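Long-range contacts in dITP/XTP pyrophosphatase (Mycobacteroides abscessus, PDB 6WWD), which probably hydrolyses non-canonical purine nucleoside triphosphates such as XTP, dITP and ITP to monophosphates and diphosphate, clearing them from the nucleotide pool: residues N101-L106 / G156-I160; L105-S110 / I145-P149; D72-D78 / G118-A124. One frame throughout, in Å; residues are numbered along the deposited sequence.

Interaction 1 of 3, residues N101-L106 / G156-I160; sequences NTALLL and GYDPI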
ATOM      1  N   ASN D 101     -22.002   5.882 -11.709  1.00 18.74           N
ATOM      2  CA  ASN D 101     -20.860   5.613 -10.829  1.00 18.79           C
ATOM      3  C   ASN D 101     -21.340   5.048  -9.496  1.00 17.87           C
ATOM      4  O   ASN D 101     -20.812   4.050  -8.995  1.00 14.10           O
ATOM      5  CB  ASN D 101     -20.044   6.897 -10.595  1.00 17.18           C
ATOM      6  CG  ASN D 101     -19.417   7.436 -11.867  1.00 20.38           C
ATOM      7  OD1 ASN D 101     -19.307   6.727 -12.868  1.00 17.61           O
ATOM      8  ND2 ASN D 101     -18.983   8.696 -11.828  1.00 19.45           N
ATOM      9  N   THR D 102     -22.365   5.677  -8.923  1.00 17.22           N
ATOM     10  CA  THR D 102     -22.904   5.269  -7.629  1.00 19.02           C
ATOM     11  C   THR D 102     -23.549   3.887  -7.700  1.00 20.56           C
ATOM     12  O   THR D 102     -23.349   3.057  -6.806  1.00 17.39           O
ATOM     13  CB  THR D 102     -23.906   6.329  -7.149  1.00 20.95           C
ATOM     14  OG1 THR D 102     -23.183   7.482  -6.699  1.00 23.62           O
ATOM     15  CG2 THR D 102     -24.815   5.805  -6.034  1.00 18.38           C
ATOM     16  N   ALA D 103     -24.325   3.618  -8.756  1.00 20.94           N
ATOM     17  CA  ALA D 103     -24.929   2.296  -8.903  1.00 18.21           C
ATOM     18  C   ALA D 103     -23.863   1.210  -9.061  1.00 20.73           C
ATOM     19  O   ALA D 103     -23.996   0.117  -8.506  1.00 23.82           O
ATOM     20  CB  ALA D 103     -25.896   2.288 -10.089  1.00 21.64           C
ATOM     21  N   LEU D 104     -22.800   1.484  -9.820  1.00 19.36           N
ATOM     22  CA  LEU D 104     -21.732   0.498  -9.949  1.00 20.13           C
ATOM     23  C   LEU D 104     -21.086   0.214  -8.595  1.00 17.23           C
ATOM     24  O   LEU D 104     -20.846  -0.945  -8.235  1.00 15.82           O
ATOM     25  CB  LEU D 104     -20.683   0.971 -10.963  1.00 18.34           C
ATOM     26  CG  LEU D 104     -19.399   0.118 -11.066  1.00 13.41           C
ATOM     27  CD1 LEU D 104     -19.706  -1.354 -11.469  1.00 14.52           C
ATOM     28  CD2 LEU D 104     -18.368   0.772 -12.002  1.00 13.30           C
ATOM     29  N   LEU D 105     -20.765   1.261  -7.844  1.00 18.62           N
ATOM     30  CA  LEU D 105     -20.114   1.064  -6.551  1.00 13.78           C
ATOM     31  C   LEU D 105     -20.969   0.197  -5.629  1.00 17.32           C
ATOM     32  O   LEU D 105     -20.470  -0.758  -5.015  1.00 16.87           O
ATOM     33  CB  LEU D 105     -19.819   2.416  -5.906  1.00 14.14           C
ATOM     34  CG  LEU D 105     -19.075   2.332  -4.576  1.00 15.01           C
ATOM     35  CD1 LEU D 105     -17.803   1.567  -4.768  1.00 15.00           C
ATOM     36  CD2 LEU D 105     -18.750   3.715  -4.091  1.00 18.18           C
ATOM     37  N   LEU D 106     -22.263   0.528  -5.510  1.00 16.32           N
ATOM     38  CA  LEU D 106     -23.168  -0.282  -4.695  1.00 17.38           C
ATOM     39  C   LEU D 106     -23.193  -1.727  -5.156  1.00 18.61           C
ATOM     40  O   LEU D 106     -23.157  -2.649  -4.332  1.00 17.39           O
ATOM     41  CB  LEU D 106     -24.594   0.268  -4.734  1.00 17.09           C
ATOM     42  CG  LEU D 106     -24.917   1.559  -3.995  1.00 25.04           C
ATOM     43  CD1 LEU D 106     -26.419   1.821  -4.084  1.00 23.37           C
ATOM     44  CD2 LEU D 106     -24.460   1.428  -2.551  1.00 19.71           C
ATOM     45  N   GLY D 156     -22.818  13.509  -6.639  1.00 30.09           N
ATOM     46  CA  GLY D 156     -21.793  12.480  -6.671  1.00 25.42           C
ATOM     47  C   GLY D 156     -22.142  11.315  -5.772  1.00 23.61           C
ATOM     48  O   GLY D 156     -23.242  10.759  -5.842  1.00 16.09           O
ATOM     49  N   TYR D 157     -21.185  10.914  -4.934  1.00 17.94           N
ATOM     50  CA  TYR D 157     -21.385   9.780  -4.039  1.00 19.82           C
ATOM     51  C   TYR D 157     -22.056  10.148  -2.722  1.00 19.78           C
ATOM     52  O   TYR D 157     -22.242   9.262  -1.876  1.00 18.19           O
ATOM     53  CB  TYR D 157     -20.046   9.094  -3.748  1.00 16.68           C
ATOM     54  CG  TYR D 157     -19.398   8.528  -4.995  1.00 15.51           C
ATOM     55  CD1 TYR D 157     -19.814   7.308  -5.523  1.00 14.54           C
ATOM     56  CD2 TYR D 157     -18.357   9.203  -5.629  1.00 15.78           C
ATOM     57  CE1 TYR D 157     -19.217   6.773  -6.665  1.00 14.34           C
ATOM     58  CE2 TYR D 157     -17.746   8.677  -6.770  1.00 16.45           C
ATOM     59  CZ  TYR D 157     -18.188   7.463  -7.282  1.00 16.89           C
ATOM     60  OH  TYR D 157     -17.593   6.947  -8.411  1.00 13.64           O
ATOM     61  N   ASP D 158     -22.435  11.409  -2.530  1.00 16.04           N
ATOM     62  CA  ASP D 158     -23.083  11.810  -1.282  1.00 20.80           C
ATOM     63  C   ASP D 158     -24.257  10.918  -0.875  1.00 18.41           C
ATOM     64  O   ASP D 158     -24.368  10.615   0.326  1.00 15.03           O
ATOM     65  CB  ASP D 158     -23.555  13.270  -1.386  1.00 24.68           C
ATOM     66  CG  ASP D 158     -22.403  14.254  -1.354  1.00 24.45           C
ATOM     67  OD1 ASP D 158     -21.260  13.814  -1.123  1.00 23.88           O
ATOM     68  OD2 ASP D 158     -22.632  15.459  -1.589  1.00 25.98           O
ATOM     69  N   PRO D 159     -25.155  10.487  -1.776  1.00 16.62           N
ATOM     70  CA  PRO D 159     -26.284   9.645  -1.339  1.00 19.42           C
ATOM     71  C   PRO D 159     -25.878   8.273  -0.807  1.00 15.08           C
ATOM     72  O   PRO D 159     -26.707   7.631  -0.172  1.00 15.56           O
ATOM     73  CB  PRO D 159     -27.139   9.509  -2.614  1.00 19.21           C
ATOM     74  CG  PRO D 159     -26.770  10.667  -3.435  1.00 17.19           C
ATOM     75  CD  PRO D 159     -25.329  10.920  -3.175  1.00 23.12           C
ATOM     76  N   ILE D 160     -24.643   7.803  -1.020  1.00 13.83           N
ATOM     77  CA  ILE D 160     -24.245   6.492  -0.514  1.00 13.55           C
ATOM     78  C   ILE D 160     -23.057   6.573   0.431  1.00 12.41           C
ATOM     79  O   ILE D 160     -22.509   5.541   0.808  1.00 12.62           O
ATOM     80  CB  ILE D 160     -23.934   5.499  -1.651  1.00 14.03           C
ATOM     81  CG1 ILE D 160     -22.786   6.041  -2.526  1.00 16.16           C
ATOM     82  CG2 ILE D 160     -25.190   5.121  -2.436  1.00 15.84           C
ATOM     83  CD1 ILE D 160     -22.264   5.008  -3.490  1.00 19.41           C
TER

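Interaction 2 of 3, residues L105-S110 / I145-P149; sequences LLAQLS and IARIP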
ATOM      1  N   LEU D 105     -20.765   1.261  -7.844  1.00 18.62           N
ATOM      2  CA  LEU D 105     -20.114   1.064  -6.551  1.00 13.78           C
ATOM      3  C   LEU D 105     -20.969   0.197  -5.629  1.00 17.32           C
ATOM      4  O   LEU D 105     -20.470  -0.758  -5.015  1.00 16.87           O
ATOM      5  CB  LEU D 105     -19.819   2.416  -5.906  1.00 14.14           C
ATOM      6  CG  LEU D 105     -19.075   2.332  -4.576  1.00 15.01           C
ATOM      7  CD1 LEU D 105     -17.803   1.567  -4.768  1.00 15.00           C
ATOM      8  CD2 LEU D 105     -18.750   3.715  -4.091  1.00 18.18           C
ATOM      9  N   LEU D 106     -22.263   0.528  -5.510  1.00 16.32           N
ATOM     10  CA  LEU D 106     -23.168  -0.282  -4.695  1.00 17.38           C
ATOM     11  C   LEU D 106     -23.193  -1.727  -5.156  1.00 18.61           C
ATOM     12  O   LEU D 106     -23.157  -2.649  -4.332  1.00 17.39           O
ATOM     13  CB  LEU D 106     -24.594   0.268  -4.734  1.00 17.09           C
ATOM     14  CG  LEU D 106     -24.917   1.559  -3.995  1.00 25.04           C
ATOM     15  CD1 LEU D 106     -26.419   1.821  -4.084  1.00 23.37           C
ATOM     16  CD2 LEU D 106     -24.460   1.428  -2.551  1.00 19.71           C
ATOM     17  N   ALA D 107     -23.315  -1.941  -6.471  1.00 18.61           N
ATOM     18  CA  ALA D 107     -23.388  -3.301  -6.993  1.00 25.32           C
ATOM     19  C   ALA D 107     -22.094  -4.052  -6.729  1.00 19.02           C
ATOM     20  O   ALA D 107     -22.119  -5.245  -6.402  1.00 19.25           O
ATOM     21  CB  ALA D 107     -23.704  -3.292  -8.489  1.00 18.39           C
ATOM     22  N   GLN D 108     -20.951  -3.374  -6.884  1.00 17.33           N
ATOM     23  CA  GLN D 108     -19.670  -4.024  -6.612  1.00 15.45           C
ATOM     24  C   GLN D 108     -19.592  -4.488  -5.164  1.00 17.81           C
ATOM     25  O   GLN D 108     -19.069  -5.573  -4.880  1.00 18.77           O
ATOM     26  CB  GLN D 108     -18.502  -3.078  -6.937  1.00 15.38           C
ATOM     27  CG  GLN D 108     -18.245  -2.855  -8.439  1.00 15.22           C
ATOM     28  CD  GLN D 108     -17.129  -1.863  -8.702  1.00 14.35           C
ATOM     29  OE1 GLN D 108     -17.005  -0.868  -8.005  1.00 13.08           O
ATOM     30  NE2 GLN D 108     -16.311  -2.137  -9.704  1.00 12.85           N
ATOM     31  N   LEU D 109     -20.159  -3.707  -4.244  1.00 16.00           N
ATOM     32  CA  LEU D 109     -20.075  -3.970  -2.817  1.00 22.40           C
ATOM     33  C   LEU D 109     -21.311  -4.685  -2.253  1.00 20.80           C
ATOM     34  O   LEU D 109     -21.425  -4.824  -1.036  1.00 19.09           O
ATOM     35  CB  LEU D 109     -19.862  -2.643  -2.082  1.00 16.56           C
ATOM     36  CG  LEU D 109     -18.675  -1.749  -2.465  1.00 14.06           C
ATOM     37  CD1 LEU D 109     -18.681  -0.526  -1.548  1.00 17.95           C
ATOM     38  CD2 LEU D 109     -17.343  -2.458  -2.373  1.00 17.19           C
ATOM     39  N   SER D 110     -22.198  -5.206  -3.103  1.00 20.67           N
ATOM     40  CA  SER D 110     -23.534  -5.550  -2.628  1.00 23.57           C
ATOM     41  C   SER D 110     -23.537  -6.629  -1.559  1.00 32.38           C
ATOM     42  O   SER D 110     -24.514  -6.736  -0.809  1.00 33.92           O
ATOM     43  CB  SER D 110     -24.418  -5.996  -3.790  1.00 25.88           C
ATOM     44  OG  SER D 110     -23.977  -7.242  -4.275  1.00 36.37           O
ATOM     45  N   ILE D 145     -19.750   3.060   3.139  1.00 13.91           N
ATOM     46  CA  ILE D 145     -20.675   3.084   2.013  1.00 15.50           C
ATOM     47  C   ILE D 145     -22.019   2.516   2.453  1.00 16.02           C
ATOM     48  O   ILE D 145     -22.089   1.414   3.008  1.00 16.61           O
ATOM     49  CB  ILE D 145     -20.110   2.305   0.813  1.00 14.82           C
ATOM     50  CG1 ILE D 145     -18.725   2.853   0.422  1.00 13.75           C
ATOM     51  CG2 ILE D 145     -21.101   2.337  -0.359  1.00 13.85           C
ATOM     52  CD1 ILE D 145     -18.689   4.359   0.174  1.00 11.25           C
ATOM     53  N   ALA D 146     -23.091   3.262   2.188  1.00 15.29           N
ATOM     54  CA  ALA D 146     -24.432   2.773   2.464  1.00 19.22           C
ATOM     55  C   ALA D 146     -24.784   1.589   1.562  1.00 20.44           C
ATOM     56  O   ALA D 146     -24.141   1.313   0.545  1.00 17.30           O
ATOM     57  CB  ALA D 146     -25.466   3.889   2.267  1.00 20.07           C
ATOM     58  N   ARG D 147     -25.863   0.910   1.930  1.00 23.41           N
ATOM     59  CA  ARG D 147     -26.388  -0.178   1.123  1.00 24.51           C
ATOM     60  C   ARG D 147     -27.425   0.298   0.128  1.00 25.11           C
ATOM     61  O   ARG D 147     -27.606  -0.338  -0.912  1.00 26.26           O
ATOM     62  CB  ARG D 147     -26.993  -1.250   2.025  1.00 23.71           C
ATOM     63  CG  ARG D 147     -25.960  -1.826   2.932  1.00 27.58           C
ATOM     64  CD  ARG D 147     -26.404  -3.126   3.539  1.00 35.50           C
ATOM     65  NE  ARG D 147     -25.347  -3.643   4.399  1.00 42.89           N
ATOM     66  CZ  ARG D 147     -24.468  -4.568   4.030  1.00 38.43           C
ATOM     67  NH1 ARG D 147     -24.522  -5.103   2.817  1.00 36.15           N
ATOM     68  NH2 ARG D 147     -23.541  -4.963   4.884  1.00 41.54           N
ATOM     69  N   ILE D 148     -28.138   1.378   0.444  1.00 28.35           N
ATOM     70  CA  ILE D 148     -29.061   2.011  -0.502  1.00 23.58           C
ATOM     71  C   ILE D 148     -28.927   3.518  -0.393  1.00 22.77           C
ATOM     72  O   ILE D 148     -28.725   4.070   0.696  1.00 24.69           O
ATOM     73  CB  ILE D 148     -30.531   1.583  -0.252  1.00 31.29           C
ATOM     74  CG1 ILE D 148     -30.979   1.960   1.155  1.00 28.02           C
ATOM     75  CG2 ILE D 148     -30.719   0.089  -0.490  1.00 34.87           C
ATOM     76  CD1 ILE D 148     -32.405   1.678   1.419  1.00 37.66           C
ATOM     77  N   PRO D 149     -29.071   4.218  -1.521  1.00 25.46           N
ATOM     78  CA  PRO D 149     -28.921   5.680  -1.495  1.00 24.26           C
ATOM     79  C   PRO D 149     -30.035   6.346  -0.705  1.00 22.72           C
ATOM     80  O   PRO D 149     -31.163   5.863  -0.666  1.00 22.74           O
ATOM     81  CB  PRO D 149     -28.992   6.074  -2.976  1.00 21.56           C
ATOM     82  CG  PRO D 149     -28.796   4.778  -3.739  1.00 24.69           C
ATOM     83  CD  PRO D 149     -29.380   3.720  -2.871  1.00 21.00           C
TER

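Interaction 3 of 3, residues D72-D78 / G118-A124; sequences DSGLAVD and GAAFVSA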
ATOM      1  N   ASP D  72      -7.047  17.538  -6.174  1.00 15.04           N
ATOM      2  CA  ASP D  72      -7.431  16.192  -6.600  1.00 15.82           C
ATOM      3  C   ASP D  72      -8.274  15.568  -5.506  1.00 15.48           C
ATOM      4  O   ASP D  72      -7.790  15.417  -4.382  1.00 14.76           O
ATOM      5  CB  ASP D  72      -6.191  15.347  -6.878  1.00 14.68           C
ATOM      6  CG  ASP D  72      -6.444  14.294  -7.916  1.00 21.61           C
ATOM      7  OD1 ASP D  72      -6.058  14.496  -9.084  1.00 21.60           O
ATOM      8  OD2 ASP D  72      -7.064  13.279  -7.574  1.00 21.98           O
ATOM      9  N   SER D  73      -9.521  15.208  -5.826  1.00 12.10           N
ATOM     10  CA  SER D  73     -10.485  14.764  -4.829  1.00 15.28           C
ATOM     11  C   SER D  73     -11.202  13.526  -5.337  1.00 17.97           C
ATOM     12  O   SER D  73     -11.222  13.246  -6.543  1.00 17.99           O
ATOM     13  CB  SER D  73     -11.522  15.853  -4.502  1.00 14.67           C
ATOM     14  OG  SER D  73     -10.853  17.034  -4.119  1.00 22.61           O
ATOM     15  N   GLY D  74     -11.793  12.785  -4.404  1.00 13.26           N
ATOM     16  CA  GLY D  74     -12.579  11.629  -4.794  1.00 16.64           C
ATOM     17  C   GLY D  74     -12.901  10.752  -3.596  1.00 16.44           C
ATOM     18  O   GLY D  74     -12.880  11.210  -2.453  1.00 15.70           O
ATOM     19  N   LEU D  75     -13.235   9.489  -3.892  1.00 11.37           N
ATOM     20  CA  LEU D  75     -13.693   8.537  -2.893  1.00 12.56           C
ATOM     21  C   LEU D  75     -12.722   7.368  -2.797  1.00 11.95           C
ATOM     22  O   LEU D  75     -12.304   6.818  -3.821  1.00 12.58           O
ATOM     23  CB  LEU D  75     -15.104   8.051  -3.241  1.00 15.25           C
ATOM     24  CG  LEU D  75     -15.804   7.049  -2.323  1.00 13.92           C
ATOM     25  CD1 LEU D  75     -16.131   7.697  -0.978  1.00 12.75           C
ATOM     26  CD2 LEU D  75     -17.085   6.604  -3.024  1.00 14.51           C
ATOM     27  N   ALA D  76     -12.383   6.976  -1.575  1.00 11.20           N
ATOM     28  CA  ALA D  76     -11.494   5.847  -1.315  1.00 11.73           C
ATOM     29  C   ALA D  76     -12.262   4.811  -0.512  1.00 10.93           C
ATOM     30  O   ALA D  76     -12.711   5.100   0.600  1.00 10.87           O
ATOM     31  CB  ALA D  76     -10.234   6.283  -0.547  1.00  9.91           C
ATOM     32  N   VAL D  77     -12.396   3.606  -1.059  1.00 10.45           N
ATOM     33  CA  VAL D  77     -13.170   2.531  -0.440  1.00 10.67           C
ATOM     34  C   VAL D  77     -12.205   1.411  -0.054  1.00 12.31           C
ATOM     35  O   VAL D  77     -11.499   0.866  -0.916  1.00 10.55           O
ATOM     36  CB  VAL D  77     -14.273   2.007  -1.381  1.00 11.24           C
ATOM     37  CG1 VAL D  77     -15.074   0.904  -0.713  1.00 11.52           C
ATOM     38  CG2 VAL D  77     -15.176   3.147  -1.867  1.00 11.73           C
ATOM     39  N   ASP D  78     -12.175   1.071   1.237  1.00 11.82           N
ATOM     40  CA  ASP D  78     -11.273   0.030   1.726  1.00 13.18           C
ATOM     41  C   ASP D  78     -11.397  -1.254   0.911  1.00 13.63           C
ATOM     42  O   ASP D  78     -10.392  -1.831   0.463  1.00 12.09           O
ATOM     43  CB  ASP D  78     -11.553  -0.253   3.206  1.00 13.88           C
ATOM     44  CG  ASP D  78     -11.353   0.970   4.091  1.00 21.55           C
ATOM     45  OD1 ASP D  78     -11.182   2.090   3.561  1.00 23.55           O
ATOM     46  OD2 ASP D  78     -11.371   0.825   5.331  1.00 30.61           O
ATOM     47  N   GLY D 118     -15.931   0.285   4.964  1.00 15.71           N
ATOM     48  CA  GLY D 118     -15.288   1.559   5.260  1.00 14.73           C
ATOM     49  C   GLY D 118     -14.841   2.305   4.012  1.00 13.00           C
ATOM     50  O   GLY D 118     -14.449   1.712   3.006  1.00 13.22           O
ATOM     51  N   ALA D 119     -14.868   3.637   4.107  1.00 14.62           N
ATOM     52  CA  ALA D 119     -14.516   4.521   3.002  1.00 14.01           C
ATOM     53  C   ALA D 119     -14.198   5.911   3.549  1.00 13.59           C
ATOM     54  O   ALA D 119     -14.473   6.216   4.706  1.00 14.70           O
ATOM     55  CB  ALA D 119     -15.652   4.603   1.973  1.00 10.26           C
ATOM     56  N   ALA D 120     -13.691   6.778   2.670  1.00  9.63           N
ATOM     57  CA  ALA D 120     -13.426   8.174   3.005  1.00 10.80           C
ATOM     58  C   ALA D 120     -13.569   9.052   1.765  1.00 12.36           C
ATOM     59  O   ALA D 120     -13.167   8.656   0.667  1.00 12.71           O
ATOM     60  CB  ALA D 120     -12.020   8.351   3.590  1.00 10.01           C
ATOM     61  N   PHE D 121     -14.136  10.246   1.943  1.00 10.46           N
ATOM     62  CA  PHE D 121     -13.953  11.302   0.960  1.00 14.02           C
ATOM     63  C   PHE D 121     -12.582  11.929   1.198  1.00 16.48           C
ATOM     64  O   PHE D 121     -12.224  12.239   2.336  1.00 17.87           O
ATOM     65  CB  PHE D 121     -15.049  12.357   1.071  1.00 12.83           C
ATOM     66  CG  PHE D 121     -16.305  12.043   0.286  1.00 15.18           C
ATOM     67  CD1 PHE D 121     -16.245  11.616  -1.030  1.00 16.74           C
ATOM     68  CD2 PHE D 121     -17.558  12.233   0.866  1.00 17.42           C
ATOM     69  CE1 PHE D 121     -17.427  11.358  -1.745  1.00 18.83           C
ATOM     70  CE2 PHE D 121     -18.742  11.968   0.167  1.00 19.36           C
ATOM     71  CZ  PHE D 121     -18.677  11.536  -1.136  1.00 21.36           C
ATOM     72  N   VAL D 122     -11.802  12.078   0.137  1.00 15.71           N
ATOM     73  CA  VAL D 122     -10.428  12.560   0.226  1.00 11.82           C
ATOM     74  C   VAL D 122     -10.290  13.770  -0.671  1.00 14.83           C
ATOM     75  O   VAL D 122     -10.795  13.783  -1.798  1.00 12.58           O
ATOM     76  CB  VAL D 122      -9.397  11.492  -0.195  1.00 14.04           C
ATOM     77  CG1 VAL D 122      -7.986  12.033  -0.025  1.00 13.11           C
ATOM     78  CG2 VAL D 122      -9.580  10.220   0.589  1.00 11.85           C
ATOM     79  N   SER D 123      -9.564  14.770  -0.194  1.00 13.77           N
ATOM     80  CA  SER D 123      -9.290  15.957  -0.982  1.00 14.94           C
ATOM     81  C   SER D 123      -7.821  16.313  -0.783  1.00 21.70           C
ATOM     82  O   SER D 123      -7.368  16.464   0.358  1.00 16.71           O
ATOM     83  CB  SER D 123     -10.215  17.091  -0.564  1.00 19.96           C
ATOM     84  OG  SER D 123      -9.961  18.244  -1.304  1.00 33.68           O
ATOM     85  N   ALA D 124      -7.061  16.347  -1.875  1.00 12.07           N
ATOM     86  CA  ALA D 124      -5.639  16.661  -1.832  1.00 14.11           C
ATOM     87  C   ALA D 124      -5.342  17.940  -2.604  1.00 17.23           C
ATOM     88  O   ALA D 124      -5.963  18.220  -3.636  1.00 12.68           O
ATOM     89  CB  ALA D 124      -4.794  15.510  -2.391  1.00 12.58           C
TER
HETATM   90  O   HOH W   1     -11.927   4.584   5.884  1.00 29.55           O

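Interaction 1 of 3, residues N101-L106 / G156-I160
Helix 98-108 packs here against the loop that carries Gly156, Tyr157 and Asp158, part of the predicted substrate-binding site of this HAM1-family enzyme. The hydroxyl of Tyr157 ends against Asn101, with OH 3.3 Å from Asn101 CB. The two side chains cross at about a right angle, and the amide and ring planes lie 22° apart. Their polar ends bond elsewhere: Tyr157 OH to Ser88 O, Asn101 OD1 to Ser92 OG. One turn on, Leu105 CD2 touches Tyr157 CD1 at 4.0 Å and Ile160 CD1 at 3.8 Å. Thr102 slides past both loop side chains. Its chi1 of -75° turns CG2 toward Ile160, 3.7 Å from Ile160 CG2, and OG1 toward the ring, 3.6 Å from Tyr157 CD1. Ile160 CG1 stands between its own backbone N and carbonyl carbon (chi1 60°). CG2 is then on the side of Thr102 and Leu106, and Leu106 CD2 lies 3.8 Å from Ile160 CG2. Ile160 CD1 lies at the edge of the Tyr157 ring, in its plane. The grip between helix and loop is thus largely apolar, and the phenol is fixed at its far end by the bond to Ser88.

Interaction 2 of 3, residues L105-S110 / I145-P149
Leu106 of helix 98-108 and Leu109, the first residue to leave its helical backbone angles, make a helix-to-loop packing of the HAM1 fold. They lie against the chain as it leaves strand 134-145 and enters the loop before strand 161-163. The two leucines address different parts of this exit. Leu109 meets Ile145 at about a right angle. Its CD1 touches both branches of the isoleucine, with Ile145 CG1 and CG2 each 3.9 Å away. Ile145 CG2 is anti to the backbone N, which leaves it facing the helix between the two leucines; Leu106 CD2 is 4.1 Å from it. Leu106 itself sends its two methyls to different parts of the loop. Its side chain lies slantwise to the Pro149 ring, with CD1 3.7 Å from Pro149 CD, while CD2 lies close to Ala146 O. Ala146 O accepts a hydrogen bond from Arg117 NH2, and Ile145 O one from Arg117 NE. Near Ser110 the contact turns polar. Arg147 runs extended from CG to NE, and NE forms a salt bridge with Asp114. On the helix side, backbone oxygens of Ala107 and Gln108 accept bonds from Arg90 of the second subunit. The guanidinium of Arg147 has Ser110 O at its edge, in plane, with NH1 4.0 Å from that oxygen.

Interaction 3 of 3, residues D72-D78 / G118-A124
This is an antiparallel strand pair in the central mixed sheet of the HAM1 fold, formed by strands 67-77 and 118-128. The axes of the two short strand segments are 4.6 Å apart at closest approach, and their directions differ by 171°. Asp72-Ala124, Gly74-Val122 and Ala76-Ala120 are hydrogen-bonded pairs, each joined by two backbone bonds. The straightest runs from Val122 N to Gly74 O, 2.9 Å and 174° at the hydrogen. Past the last of these pairs, Asp78 N still donates to Gly118 O. Between them come the non-hydrogen-bonded pairs Ser73-Ser123, Leu75-Phe121 and Val77-Ala119, whose side chains share one face. On that face Leu75 crosses Phe121 at a slant, with CD1 3.9 Å from Phe121 CD1. Leu75 CG is anti to the backbone N (chi1 -179°), which swings the side chain toward strand 118-128 and brings CD1 to Phe121 and Ala120 O. The edge of the Phe121 ring meets Gly74 O in plane. This face also receives Tyr157 on Leu75, and Met194 N of the third subunit makes a weak bond to Ser123 OG. The other face is lined by Ala76 and Val122, with Ala76 CB 4.1 Å from Val122 CG2, and Phe49 of helix 49-64 covers Val122 and Ala124. Asp72, the predicted proton acceptor and magnesium ligand, is held in the sheet through its backbone N and O, both bonded to Ala124; its OD1 forms a salt bridge with Lys56. Next to it is Ser73, predicted to bind substrate. Ser73 OG is hydrogen-bonded to Ser123 OG at 3.2 Å, and either hydroxyl could be the donor.

How the interactions relate
Of the elements used here, strand 67-77 comes first from the N terminus, then helix 98-108, strand 118-128, the end of strand 134-145 and the loop before strand 161-163. Interaction 3 closes the loop from the first of these strands to 118-124 and has the helix inside it. Interactions 1 and 2 both start on the helix and reach beyond strand 118-128, so each crosses interaction 3. Interaction 2 nests within interaction 1 apart from the helix residues they share, Leu105 and Leu106. Ile160 O and Ala146 N, 2.7 Å apart, probably bond the two loop segments. Leu105 CD2 rests on Leu75 CD2, joining the helix to the sheet.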